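Local coordinates for protein exotoxin 3 (Staphylococcus aureus, PDB 2Z8L) that binds the sialylated glycan sialyl Lewis X as a staphylococcal superantigen-like toxin built from an OB-fold and a beta-grasp domain, at residues D157-F162 and F180-K185; D20-Y25 and Y151-F156; L48-D51 and F56-I59; E84-N87 and T91-S94. All coordinates share one frame; numbering follows the deposited sequence.

Contact 1 of 4, residues D157-F162 and F180-K185; sequences DLYKKF and FELNKK. With FUC (alpha-L-fucopyranose), chain B; GAL (beta-D-galactopyranose), chain C.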
loop_
_atom_site.group_PDB
_atom_site.type_symbol
_atom_site.label_atom_id
_atom_site.label_comp_id
_atom_site.label_asym_id
_atom_site.label_seq_id
_atom_site.Cartn_x
_atom_site.Cartn_y
_atom_site.Cartn_z
ATOM N N ASP A 157 -12.991 -10.263 -9.849
ATOM C CA ASP A 157 -13.057 -9.814 -11.219
ATOM C C ASP A 157 -12.857 -8.297 -11.372
ATOM O O ASP A 157 -13.306 -7.707 -12.342
ATOM C CB ASP A 157 -14.397 -10.203 -11.863
ATOM C CG ASP A 157 -14.582 -11.719 -12.026
ATOM O OD1 ASP A 157 -13.574 -12.440 -12.241
ATOM O OD2 ASP A 157 -15.755 -12.175 -12.011
ATOM N N LEU A 158 -12.149 -7.663 -10.448
ATOM C CA LEU A 158 -11.759 -6.275 -10.699
ATOM C C LEU A 158 -10.947 -6.140 -12.008
ATOM O O LEU A 158 -10.008 -6.907 -12.261
ATOM C CB LEU A 158 -10.964 -5.710 -9.524
ATOM C CG LEU A 158 -10.609 -4.227 -9.618
ATOM C CD1 LEU A 158 -11.768 -3.247 -9.635
ATOM C CD2 LEU A 158 -9.705 -3.887 -8.488
ATOM N N TYR A 159 -11.332 -5.158 -12.807
ATOM C CA TYR A 159 -10.739 -4.809 -14.105
ATOM C C TYR A 159 -11.097 -5.775 -15.222
ATOM O O TYR A 159 -10.509 -5.699 -16.286
ATOM C CB TYR A 159 -9.236 -4.536 -14.037
ATOM C CG TYR A 159 -8.873 -3.468 -13.030
ATOM C CD1 TYR A 159 -9.554 -2.241 -12.994
ATOM C CD2 TYR A 159 -7.853 -3.670 -12.122
ATOM C CE1 TYR A 159 -9.209 -1.256 -12.016
ATOM C CE2 TYR A 159 -7.501 -2.708 -11.167
ATOM C CZ TYR A 159 -8.170 -1.489 -11.147
ATOM O OH TYR A 159 -7.901 -0.482 -10.255
ATOM N N LYS A 160 -12.107 -6.619 -15.023
ATOM C CA LYS A 160 -12.656 -7.369 -16.164
ATOM C C LYS A 160 -13.707 -6.514 -16.906
ATOM O O LYS A 160 -14.072 -6.771 -18.093
ATOM C CB LYS A 160 -13.225 -8.683 -15.687
ATOM C CG LYS A 160 -12.140 -9.667 -15.249
ATOM C CD LYS A 160 -12.631 -11.113 -15.268
ATOM C CE LYS A 160 -11.732 -12.058 -14.462
ATOM N NZ LYS A 160 -12.455 -13.354 -14.218
ATOM N N LYS A 161 -14.218 -5.520 -16.203
ATOM C CA LYS A 161 -15.050 -4.476 -16.735
ATOM C C LYS A 161 -14.364 -3.168 -16.401
ATOM O O LYS A 161 -13.578 -3.116 -15.459
ATOM C CB LYS A 161 -16.436 -4.519 -16.083
ATOM C CG LYS A 161 -17.261 -5.728 -16.486
ATOM C CD LYS A 161 -18.712 -5.582 -16.043
ATOM C CE LYS A 161 -19.566 -6.813 -16.414
ATOM N NZ LYS A 161 -19.532 -7.161 -17.836
ATOM N N PHE A 162 -14.690 -2.118 -17.147
ATOM C CA PHE A 162 -14.162 -0.799 -16.841
ATOM C C PHE A 162 -14.683 -0.353 -15.476
ATOM O O PHE A 162 -15.873 -0.502 -15.189
ATOM C CB PHE A 162 -14.517 0.214 -17.918
ATOM C CG PHE A 162 -13.602 0.130 -19.100
ATOM C CD1 PHE A 162 -12.469 0.910 -19.149
ATOM C CD2 PHE A 162 -13.812 -0.793 -20.074
ATOM C CE1 PHE A 162 -11.586 0.800 -20.224
ATOM C CE2 PHE A 162 -12.953 -0.889 -21.168
ATOM C CZ PHE A 162 -11.845 -0.108 -21.216
ATOM N N PHE A 180 -9.755 5.114 -2.105
ATOM C CA PHE A 180 -8.913 4.674 -3.265
ATOM C C PHE A 180 -9.782 4.594 -4.467
ATOM O O PHE A 180 -10.658 3.729 -4.537
ATOM C CB PHE A 180 -8.179 3.315 -3.074
ATOM C CG PHE A 180 -7.406 3.212 -1.770
ATOM C CD1 PHE A 180 -6.648 4.245 -1.350
ATOM C CD2 PHE A 180 -7.404 2.017 -1.049
ATOM C CE1 PHE A 180 -5.918 4.156 -0.139
ATOM C CE2 PHE A 180 -6.691 1.901 0.121
ATOM C CZ PHE A 180 -5.935 3.000 0.563
ATOM N N GLU A 181 -9.645 5.531 -5.407
ATOM C CA GLU A 181 -10.437 5.481 -6.637
ATOM C C GLU A 181 -9.855 4.407 -7.543
ATOM O O GLU A 181 -8.665 4.467 -7.939
ATOM C CB GLU A 181 -10.379 6.812 -7.365
ATOM C CG GLU A 181 -10.902 8.008 -6.623
ATOM C CD GLU A 181 -10.673 9.290 -7.481
ATOM O OE1 GLU A 181 -11.447 9.465 -8.434
ATOM O OE2 GLU A 181 -9.699 10.062 -7.267
ATOM N N LEU A 182 -10.675 3.443 -7.957
ATOM C CA LEU A 182 -10.138 2.275 -8.712
ATOM C C LEU A 182 -9.885 2.505 -10.196
ATOM O O LEU A 182 -9.266 1.647 -10.835
ATOM C CB LEU A 182 -11.032 1.061 -8.513
ATOM C CG LEU A 182 -11.174 0.646 -7.061
ATOM C CD1 LEU A 182 -12.116 -0.487 -6.904
ATOM C CD2 LEU A 182 -9.812 0.284 -6.433
ATOM N N ASN A 183 -10.302 3.656 -10.735
ATOM C CA ASN A 183 -10.071 3.918 -12.154
ATOM C C ASN A 183 -8.675 4.421 -12.471
ATOM O O ASN A 183 -8.353 4.704 -13.665
ATOM C CB ASN A 183 -11.127 4.846 -12.735
ATOM C CG ASN A 183 -11.094 6.254 -12.183
ATOM O OD1 ASN A 183 -10.291 6.629 -11.345
ATOM N ND2 ASN A 183 -12.011 7.059 -12.693
ATOM N N LYS A 184 -7.840 4.567 -11.449
ATOM C CA LYS A 184 -6.438 4.942 -11.664
ATOM C C LYS A 184 -5.557 4.426 -10.567
ATOM O O LYS A 184 -6.038 4.027 -9.511
ATOM C CB LYS A 184 -6.329 6.439 -11.799
ATOM C CG LYS A 184 -6.769 7.232 -10.597
ATOM C CD LYS A 184 -6.708 8.711 -10.910
ATOM C CE LYS A 184 -6.916 9.548 -9.657
ATOM N NZ LYS A 184 -6.967 11.007 -10.096
ATOM N N LYS A 185 -4.244 4.444 -10.789
ATOM C CA LYS A 185 -3.300 4.075 -9.770
ATOM C C LYS A 185 -3.423 5.041 -8.555
ATOM O O LYS A 185 -3.833 6.217 -8.712
ATOM C CB LYS A 185 -1.897 4.126 -10.397
ATOM C CG LYS A 185 -0.863 3.441 -9.641
ATOM C CD LYS A 185 0.507 3.558 -10.332
ATOM C CE LYS A 185 0.581 2.937 -11.655
ATOM N NZ LYS A 185 2.080 2.998 -12.079
HETATM C C1 FUC B . -6.772 14.913 -6.545
HETATM C C2 FUC B . -7.269 13.997 -7.671
HETATM C C3 FUC B . -8.407 13.112 -7.194
HETATM C C4 FUC B . -9.480 13.959 -6.523
HETATM C C5 FUC B . -8.859 14.859 -5.449
HETATM C C6 FUC B . -9.846 15.745 -4.711
HETATM O O2 FUC B . -6.229 13.191 -8.192
HETATM O O3 FUC B . -8.912 12.358 -8.299
HETATM O O4 FUC B . -10.023 14.761 -7.539
HETATM O O5 FUC B . -7.841 15.660 -6.008
HETATM C C1 GAL C . -7.296 13.128 -2.360
HETATM C C2 GAL C . -8.325 13.653 -1.374
HETATM C C3 GAL C . -8.998 12.432 -0.752
HETATM C C4 GAL C . -9.618 11.566 -1.854
HETATM C C5 GAL C . -8.569 11.163 -2.897
HETATM C C6 GAL C . -9.149 10.354 -4.036
HETATM O O2 GAL C . -7.617 14.391 -0.379
HETATM O O3 GAL C . -9.959 12.783 0.254
HETATM O O4 GAL C . -10.635 12.312 -2.479
HETATM O O5 GAL C . -7.920 12.352 -3.392
HETATM O O6 GAL C . -8.209 10.046 -5.055
#
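Tyr159 reaches across to the turn after strand 177-181 and gives its phenol hydrogen to the carbonyl of Leu182, OH to O 2.6 Å. The bond is made on a lone pair in the carbonyl plane (C=O...donor angle 136°), and the acceptor lies in the plane of the ring, at its edge. With CG anti to its own carbonyl carbon (chi1 -55°), Tyr159 carries its hydroxyl forward while Leu158 CG covers one ring face 3.6 Å above the plane. The two leucines cross obliquely and touch by single methyls, Leu158 CD1 to Leu182 CD1 at 3.9 Å. Arg149, on helix 141-155, bonds both the Tyr159 hydroxyl and the Lys184 carbonyl.

The turn from Glu181 to Lys184, type I, also carries glycan ligands. Glu181 OE2 accepts from galactose O6 at 2.7 Å and from fucose O3 at 2.6 Å. Lys184 is extended beyond CG, and its NZ donates to O2 and O3 of fucose, each 3.0 Å away. Gln187 adds further bonds to both sugars.

Fucose O3 is thus gripped between a carboxylate acceptor and an ammonium donor. Tyr159 and Arg149 bond carbonyls within the turn presenting both groups, consistent with holding it in place.

Contact 2 of 4, residues D20-Y25 and Y151-F156; sequences DLRDYY and YLIQNF. Unlike the reference sequence in segment 151-156: Asn155 (reference Asp).
The N-terminal helix 18-25 meets the last turns of helix 141-155, the long helix of the beta-grasp domain, and between residues 20-25 and 151-156 the packing centres on Ile153. This side chain points toward the other helix and divides its two branches between two residues. Its CD1 comes to 3.5 Å from Tyr25 CB, while CG2 sits 3.9 Å from Arg22 NE. The chi1 of -71° sets CG1 anti to the carbonyl carbon and CG2 anti to the backbone N, which spreads the two branches over separate partners.

Arg22 runs extended from CG to NE, slantwise to Ile153. Its NH1 donates to Asp23 OD1 at 2.9 Å, in a salt bridge lying close to the guanidinium plane, although the N-H...O angle of 134° is bent. The Tyr25 ring has Tyr24 CD2 3.6 Å above one face, and its hydroxyl bonds to Asp145 of the long helix and to the backbone N of Leu186. Gln150 NE2 hydrogen-bonds the Tyr25 carbonyl.

Ile153 thus packs on Tyr25 CB and on the Arg22 side chain around NE, and no polar pair joins the two segments. The arginine's charge is engaged by its neighbour Asp23, and polar links between the helices include those to Asp145 and Gln150.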
loop_
_atom_site.group_PDB
_atom_site.type_symbol
_atom_site.label_atom_id
_atom_site.label_comp_id
_atom_site.label_asym_id
_atom_site.label_seq_id
_atom_site.Cartn_x
_atom_site.Cartn_y
_atom_site.Cartn_z
ATOM N N ASP A 20 -2.976 -2.157 -18.359
ATOM C CA ASP A 20 -1.749 -1.751 -17.654
ATOM C C ASP A 20 -2.022 -1.519 -16.152
ATOM O O ASP A 20 -1.183 -1.822 -15.311
ATOM C CB ASP A 20 -1.138 -0.470 -18.248
ATOM C CG ASP A 20 -0.787 -0.607 -19.701
ATOM O OD1 ASP A 20 -0.275 -1.685 -20.095
ATOM O OD2 ASP A 20 -1.001 0.378 -20.455
ATOM N N LEU A 21 -3.179 -0.971 -15.844
ATOM C CA LEU A 21 -3.578 -0.767 -14.461
ATOM C C LEU A 21 -3.735 -2.144 -13.789
ATOM O O LEU A 21 -3.250 -2.376 -12.691
ATOM C CB LEU A 21 -4.884 0.022 -14.452
ATOM C CG LEU A 21 -5.487 0.479 -13.159
ATOM C CD1 LEU A 21 -4.438 1.231 -12.365
ATOM C CD2 LEU A 21 -6.704 1.358 -13.514
ATOM N N ARG A 22 -4.409 -3.074 -14.461
ATOM C CA ARG A 22 -4.570 -4.418 -13.935
ATOM C C ARG A 22 -3.221 -5.123 -13.741
ATOM O O ARG A 22 -2.979 -5.787 -12.723
ATOM C CB ARG A 22 -5.481 -5.255 -14.850
ATOM C CG ARG A 22 -5.805 -6.655 -14.313
ATOM C CD ARG A 22 -6.101 -7.652 -15.345
ATOM N NE ARG A 22 -5.978 -9.006 -14.793
ATOM C CZ ARG A 22 -4.837 -9.700 -14.660
ATOM N NH1 ARG A 22 -3.654 -9.214 -15.052
ATOM N NH2 ARG A 22 -4.880 -10.922 -14.131
ATOM N N ASP A 23 -2.320 -4.992 -14.696
ATOM C CA ASP A 23 -1.092 -5.750 -14.648
ATOM C C ASP A 23 -0.197 -5.197 -13.529
ATOM O O ASP A 23 0.533 -5.959 -12.886
ATOM C CB ASP A 23 -0.393 -5.777 -16.013
ATOM C CG ASP A 23 -1.157 -6.612 -17.072
ATOM O OD1 ASP A 23 -2.172 -7.303 -16.722
ATOM O OD2 ASP A 23 -0.787 -6.546 -18.280
ATOM N N TYR A 24 -0.263 -3.887 -13.294
ATOM C CA TYR A 24 0.460 -3.250 -12.160
ATOM C C TYR A 24 0.064 -3.896 -10.842
ATOM O O TYR A 24 0.903 -4.314 -10.074
ATOM C CB TYR A 24 0.209 -1.746 -12.086
ATOM C CG TYR A 24 0.879 -1.047 -10.936
ATOM C CD1 TYR A 24 2.226 -0.727 -10.980
ATOM C CD2 TYR A 24 0.198 -0.702 -9.811
ATOM C CE1 TYR A 24 2.837 -0.065 -9.913
ATOM C CE2 TYR A 24 0.798 -0.030 -8.775
ATOM C CZ TYR A 24 2.136 0.261 -8.835
ATOM O OH TYR A 24 2.768 0.934 -7.818
ATOM N N TYR A 25 -1.242 -4.009 -10.601
ATOM C CA TYR A 25 -1.725 -4.516 -9.342
ATOM C C TYR A 25 -1.763 -6.009 -9.231
ATOM O O TYR A 25 -2.063 -6.538 -8.171
ATOM C CB TYR A 25 -3.110 -3.914 -9.037
ATOM C CG TYR A 25 -3.088 -2.478 -8.592
ATOM C CD1 TYR A 25 -2.602 -2.140 -7.340
ATOM C CD2 TYR A 25 -3.439 -1.476 -9.434
ATOM C CE1 TYR A 25 -2.588 -0.834 -6.850
ATOM C CE2 TYR A 25 -3.458 -0.147 -8.953
ATOM C CZ TYR A 25 -2.993 0.168 -7.692
ATOM O OH TYR A 25 -2.980 1.475 -7.236
ATOM N N TYR A 151 -6.274 -8.573 -4.285
ATOM C CA TYR A 151 -7.274 -9.544 -3.810
ATOM C C TYR A 151 -8.543 -9.453 -4.682
ATOM O O TYR A 151 -9.129 -10.454 -5.070
ATOM C CB TYR A 151 -7.628 -9.274 -2.384
ATOM C CG TYR A 151 -8.696 -10.147 -1.830
ATOM C CD1 TYR A 151 -8.390 -11.414 -1.376
ATOM C CD2 TYR A 151 -9.995 -9.707 -1.746
ATOM C CE1 TYR A 151 -9.391 -12.252 -0.895
ATOM C CE2 TYR A 151 -11.008 -10.522 -1.262
ATOM C CZ TYR A 151 -10.694 -11.791 -0.831
ATOM O OH TYR A 151 -11.700 -12.588 -0.352
ATOM N N LEU A 152 -8.964 -8.229 -4.998
ATOM C CA LEU A 152 -10.167 -8.044 -5.814
ATOM C C LEU A 152 -9.995 -8.475 -7.271
ATOM O O LEU A 152 -10.945 -8.934 -7.931
ATOM C CB LEU A 152 -10.659 -6.585 -5.719
ATOM C CG LEU A 152 -11.111 -6.091 -4.350
ATOM C CD1 LEU A 152 -11.333 -4.590 -4.433
ATOM C CD2 LEU A 152 -12.357 -6.861 -3.883
ATOM N N ILE A 153 -8.775 -8.328 -7.814
ATOM C CA ILE A 153 -8.483 -8.781 -9.141
ATOM C C ILE A 153 -8.538 -10.305 -9.198
ATOM O O ILE A 153 -9.111 -10.877 -10.145
ATOM C CB ILE A 153 -7.117 -8.263 -9.613
ATOM C CG1 ILE A 153 -7.201 -6.760 -9.880
ATOM C CG2 ILE A 153 -6.671 -8.963 -10.913
ATOM C CD1 ILE A 153 -5.779 -6.038 -9.884
ATOM N N GLN A 154 -7.937 -10.930 -8.189
ATOM C CA GLN A 154 -7.846 -12.414 -8.140
ATOM C C GLN A 154 -9.187 -13.091 -7.840
ATOM O O GLN A 154 -9.426 -14.225 -8.269
ATOM C CB GLN A 154 -6.843 -12.863 -7.079
ATOM C CG GLN A 154 -5.386 -12.471 -7.351
ATOM C CD GLN A 154 -4.451 -12.647 -6.136
ATOM O OE1 GLN A 154 -4.878 -12.597 -4.959
ATOM N NE2 GLN A 154 -3.161 -12.768 -6.418
ATOM N N ASN A 155 -10.036 -12.430 -7.067
ATOM C CA ASN A 155 -11.227 -13.090 -6.507
ATOM C C ASN A 155 -12.582 -12.495 -6.907
ATOM O O ASN A 155 -13.603 -13.172 -6.794
ATOM C CB ASN A 155 -11.111 -13.132 -5.002
ATOM C CG ASN A 155 -9.906 -13.898 -4.543
ATOM O OD1 ASN A 155 -8.888 -13.323 -4.135
ATOM N ND2 ASN A 155 -10.010 -15.209 -4.604
ATOM N N PHE A 156 -12.608 -11.228 -7.312
ATOM C CA PHE A 156 -13.845 -10.537 -7.588
ATOM C C PHE A 156 -13.859 -9.830 -8.934
ATOM O O PHE A 156 -14.652 -8.909 -9.156
ATOM C CB PHE A 156 -14.211 -9.598 -6.428
ATOM C CG PHE A 156 -14.568 -10.334 -5.188
ATOM C CD1 PHE A 156 -15.874 -10.820 -5.010
ATOM C CD2 PHE A 156 -13.622 -10.632 -4.245
ATOM C CE1 PHE A 156 -16.193 -11.553 -3.880
ATOM C CE2 PHE A 156 -13.951 -11.347 -3.105
ATOM C CZ PHE A 156 -15.223 -11.812 -2.935
#

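Contact 3 of 4, residues L48-D51 and F56-I59; sequences LIFD and FTRI
Phe50 and Thr57 lie side by side, pointing the same way, and in the conformer described here, one of two modelled for Phe50, the threonine sits over one face of the ring. Thr57 CB is 3.7 Å from the ring centroid, 27° off the normal, a CH-pi contact displaced toward the rim. A chi1 of 61° places Phe50 CG between its backbone N and carbonyl carbon, swinging the ring over the opposite strand. In this conformer Ile59 CG1 meets the ring edge, in plane, 3.8 Å from Phe50 CE1.

Ile49, Asp51 and Phe56 meet on the reverse face of the sheet. Ile49 CD1 lies 4.1 Å from Phe56 CD1, and Asp51 CB approaches the same ring atom, Phe56 CD1, at 3.8 Å.

Beneath these side chains, two reciprocal backbone pairs set the register. Leu48 and Ile59 exchange bonds of 2.8 Å in both directions, N to O, and Phe50 and Thr57 do likewise, with Phe50 N to Thr57 O at 3.0 Å. Ile49 opposite Arg58 and Asp51 opposite Phe56 form the non-hydrogen-bonded pairs.

Farther out, Ile79 of strand 77-81 packs on Phe50 and Ile59, and Val98 on Leu48 and Ile59, so this face turns into the domain interior. Tyr38 and Tyr40 of strand 35-42 touch Ile49. This is an antiparallel beta hairpin, strands 45-52 and 55-61, within the curled sheet of the OB-fold domain.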
loop_
_atom_site.group_PDB
_atom_site.type_symbol
_atom_site.label_atom_id
_atom_site.label_comp_id
_atom_site.label_asym_id
_atom_site.label_seq_id
_atom_site.Cartn_x
_atom_site.Cartn_y
_atom_site.Cartn_z
ATOM N N LEU A 48 15.060 7.565 0.499
ATOM C CA LEU A 48 15.703 6.697 1.475
ATOM C C LEU A 48 16.369 5.604 0.677
ATOM O O LEU A 48 15.751 5.016 -0.225
ATOM C CB LEU A 48 14.706 6.054 2.435
ATOM C CG LEU A 48 14.313 6.676 3.758
ATOM C CD1 LEU A 48 13.433 5.717 4.512
ATOM C CD2 LEU A 48 15.497 7.066 4.605
ATOM N N ILE A 49 17.626 5.327 0.954
ATOM C CA ILE A 49 18.293 4.288 0.229
ATOM C C ILE A 49 18.701 3.200 1.240
ATOM O O ILE A 49 19.074 3.482 2.375
ATOM C CB ILE A 49 19.488 4.847 -0.600
ATOM C CG1 ILE A 49 20.121 3.758 -1.449
ATOM C CG2 ILE A 49 20.479 5.569 0.285
ATOM C CD1 ILE A 49 21.018 4.295 -2.546
ATOM N N PHE A 50 18.668 1.957 0.781
ATOM C CA PHE A 50 19.207 0.907 1.622
ATOM C C PHE A 50 19.866 -0.145 0.768
ATOM O O PHE A 50 19.822 -0.099 -0.445
ATOM C CB PHE A 50 18.134 0.326 2.545
ATOM C CG PHE A 50 16.976 -0.306 1.821
ATOM C CD1 PHE A 50 15.911 0.458 1.379
ATOM C CD2 PHE A 50 16.962 -1.673 1.590
ATOM C CE1 PHE A 50 14.855 -0.133 0.729
ATOM C CE2 PHE A 50 15.876 -2.266 0.936
ATOM C CZ PHE A 50 14.837 -1.480 0.511
ATOM N N ASP A 51 20.579 -1.045 1.415
ATOM C CA ASP A 51 21.303 -2.052 0.646
ATOM C C ASP A 51 21.149 -3.420 1.274
ATOM O O ASP A 51 21.032 -3.540 2.483
ATOM C CB ASP A 51 22.765 -1.677 0.489
ATOM C CG ASP A 51 23.533 -1.698 1.800
ATOM O OD1 ASP A 51 23.317 -0.776 2.607
ATOM O OD2 ASP A 51 24.352 -2.620 2.017
ATOM N N PHE A 56 21.361 -2.061 -4.084
ATOM C CA PHE A 56 20.671 -0.927 -3.485
ATOM C C PHE A 56 19.210 -0.957 -3.861
ATOM O O PHE A 56 18.834 -1.444 -4.903
ATOM C CB PHE A 56 21.235 0.419 -3.962
ATOM C CG PHE A 56 22.673 0.644 -3.632
ATOM C CD1 PHE A 56 23.101 0.805 -2.323
ATOM C CD2 PHE A 56 23.614 0.746 -4.636
ATOM C CE1 PHE A 56 24.454 1.033 -2.021
ATOM C CE2 PHE A 56 24.936 0.980 -4.322
ATOM C CZ PHE A 56 25.340 1.131 -3.006
ATOM N N THR A 57 18.389 -0.382 -3.004
ATOM C CA THR A 57 16.996 -0.086 -3.324
ATOM C C THR A 57 16.793 1.347 -2.926
ATOM O O THR A 57 17.179 1.720 -1.824
ATOM C CB THR A 57 16.010 -0.948 -2.520
ATOM O OG1 THR A 57 16.316 -2.335 -2.738
ATOM C CG2 THR A 57 14.527 -0.590 -2.877
ATOM N N ARG A 58 16.206 2.148 -3.798
ATOM C CA ARG A 58 16.007 3.569 -3.525
ATOM C C ARG A 58 14.527 3.771 -3.484
ATOM O O ARG A 58 13.839 3.384 -4.416
ATOM C CB ARG A 58 16.601 4.471 -4.618
ATOM C CG ARG A 58 16.618 5.923 -4.210
ATOM C CD ARG A 58 17.153 6.790 -5.324
ATOM N NE ARG A 58 16.165 6.961 -6.373
ATOM C CZ ARG A 58 16.331 7.694 -7.472
ATOM N NH1 ARG A 58 17.465 8.344 -7.695
ATOM N NH2 ARG A 58 15.341 7.769 -8.345
ATOM N N ILE A 59 14.071 4.329 -2.375
ATOM C CA ILE A 59 12.649 4.611 -2.140
ATOM C C ILE A 59 12.425 6.106 -2.148
ATOM O O ILE A 59 13.076 6.841 -1.414
ATOM C CB ILE A 59 12.227 4.060 -0.779
ATOM C CG1 ILE A 59 12.575 2.574 -0.630
ATOM C CG2 ILE A 59 10.747 4.327 -0.576
ATOM C CD1 ILE A 59 11.931 1.695 -1.582
#

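Contact 4 of 4, residues E84-N87 and T91-S94; sequences EAEN and TVFS. Unlike the reference sequence in segment 91-94: Phe93 (reference Tyr).
Asn87 and Phe93 meet at about a right angle, with the amide and ring planes 77° apart and Asn87 ND2 3.8 Å from Phe93 CZ, near the ring plane at its edge. A chi1 of 70° turns the Asn87 amide back over Thr91, where OD1 accepts from Thr91 N at 3.0 Å. That donor stands 47° out of the carbonyl plane, so the bond misses the lone pairs; Asn87 N returns a bond to Thr91 O at 3.2 Å.

The Ala85 carbonyl O lies near the plane of the same ring, 3.4 Å from Phe93 CD2. Beside it, Glu84 N to Phe93 O (2.8 Å) and Phe93 N to Ala85 O (2.9 Å) place both Glu84 and Ala85 against Phe93, a classic beta bulge. On the face of the sheet opposite Ala85 and Phe93, Glu86 extends over Val92, its OE1 3.8 Å from Val92 CG2, and forms a salt bridge with Lys83. Glu84 OE2 accepts from a water at 2.6 Å and also bonds Tyr24 OH; the same water bonds Ser94 OG, whose hydroxyl also bonds the Val82 carbonyl.

The hairpin of strands 85-86 and 92-100 runs beside strand 55-61, whose Arg58 backbone pairs with Val92 and Ser94, and Glu84 reaches helix 18-25.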
loop_
_atom_site.group_PDB
_atom_site.type_symbol
_atom_site.label_atom_id
_atom_site.label_comp_id
_atom_site.label_asym_id
_atom_site.label_seq_id
_atom_site.Cartn_x
_atom_site.Cartn_y
_atom_site.Cartn_z
ATOM N N GLU A 84 9.115 0.060 -9.557
ATOM C CA GLU A 84 8.626 1.005 -10.561
ATOM C C GLU A 84 9.620 1.059 -11.707
ATOM O O GLU A 84 9.254 1.221 -12.876
ATOM C CB GLU A 84 8.412 2.410 -9.993
ATOM C CG GLU A 84 7.425 2.506 -8.823
ATOM C CD GLU A 84 5.938 2.301 -9.209
ATOM O OE1 GLU A 84 5.570 2.417 -10.414
ATOM O OE2 GLU A 84 5.129 2.042 -8.275
ATOM N N ALA A 85 10.891 0.933 -11.359
ATOM C CA ALA A 85 11.972 0.940 -12.339
ATOM C C ALA A 85 13.175 0.183 -11.768
ATOM O O ALA A 85 13.270 -0.033 -10.560
ATOM C CB ALA A 85 12.336 2.377 -12.686
ATOM N N GLU A 86 14.066 -0.261 -12.646
ATOM C CA GLU A 86 15.328 -0.857 -12.236
ATOM C C GLU A 86 16.395 -0.525 -13.267
ATOM O O GLU A 86 16.118 -0.524 -14.463
ATOM C CB GLU A 86 15.172 -2.369 -12.066
ATOM C CG GLU A 86 16.453 -3.062 -11.616
ATOM C CD GLU A 86 16.251 -4.518 -11.214
ATOM O OE1 GLU A 86 15.100 -5.003 -11.240
ATOM O OE2 GLU A 86 17.259 -5.177 -10.871
ATOM N N ASN A 87 17.605 -0.224 -12.799
ATOM C CA ASN A 87 18.694 0.162 -13.693
ATOM C C ASN A 87 19.666 -1.002 -13.879
ATOM O O ASN A 87 19.433 -2.095 -13.331
ATOM C CB ASN A 87 19.368 1.454 -13.210
ATOM C CG ASN A 87 20.174 1.269 -11.947
ATOM O OD1 ASN A 87 20.604 0.168 -11.622
ATOM N ND2 ASN A 87 20.414 2.363 -11.242
ATOM N N THR A 91 19.755 -1.601 -9.293
ATOM C CA THR A 91 19.107 -0.780 -8.237
ATOM C C THR A 91 17.631 -0.668 -8.523
ATOM O O THR A 91 17.253 -0.175 -9.576
ATOM C CB THR A 91 19.686 0.641 -8.193
ATOM O OG1 THR A 91 21.097 0.565 -7.926
ATOM C CG2 THR A 91 18.995 1.490 -7.145
ATOM N N VAL A 92 16.804 -1.077 -7.560
ATOM C CA VAL A 92 15.358 -1.057 -7.720
ATOM C C VAL A 92 14.798 0.250 -7.157
ATOM O O VAL A 92 15.260 0.696 -6.099
ATOM C CB VAL A 92 14.746 -2.227 -6.973
ATOM C CG1 VAL A 92 13.256 -2.033 -6.823
ATOM C CG2 VAL A 92 15.049 -3.521 -7.721
ATOM N N PHE A 93 13.843 0.860 -7.857
ATOM C CA PHE A 93 13.205 2.111 -7.422
ATOM C C PHE A 93 11.759 1.839 -7.098
ATOM O O PHE A 93 11.081 1.175 -7.850
ATOM C CB PHE A 93 13.276 3.178 -8.506
ATOM C CG PHE A 93 14.683 3.451 -8.937
ATOM C CD1 PHE A 93 15.456 4.377 -8.262
ATOM C CD2 PHE A 93 15.278 2.683 -9.918
ATOM C CE1 PHE A 93 16.778 4.596 -8.605
ATOM C CE2 PHE A 93 16.586 2.890 -10.261
ATOM C CZ PHE A 93 17.347 3.854 -9.599
ATOM N N SER A 94 11.312 2.391 -5.984
ATOM C CA SER A 94 9.941 2.241 -5.554
ATOM C C SER A 94 9.514 3.507 -4.820
ATOM O O SER A 94 10.366 4.291 -4.364
ATOM C CB SER A 94 9.829 0.990 -4.636
ATOM O OG SER A 94 8.513 0.745 -4.145
HETATM O O HOH W 1 6.355 1.708 -6.025
#

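How the contacts relate
Contacts 3 and 4 belong to the OB-fold domain and contact 1 to the beta-grasp domain, while contact 2 bridges the two. Contacts 3 and 4 share one sheet, their centres about 10 Å apart, with strands 55-61 and 92-100 as parallel neighbours. Contacts 1 and 2, centres about 8 Å apart, touch through helix 141-155 and the loop after it, and where Lys185 packs on Leu21 and Tyr25 of helix 18-25. Both hairpins are nested in the long chain loop closed by contact 2, and contact 1 follows it. Contacts 1 and 3 lie on opposite sides of the chain's centre, about 30 Å apart between centres. Helix 18-25 joins the halves, since its Tyr24 also bonds Glu84 of contact 4.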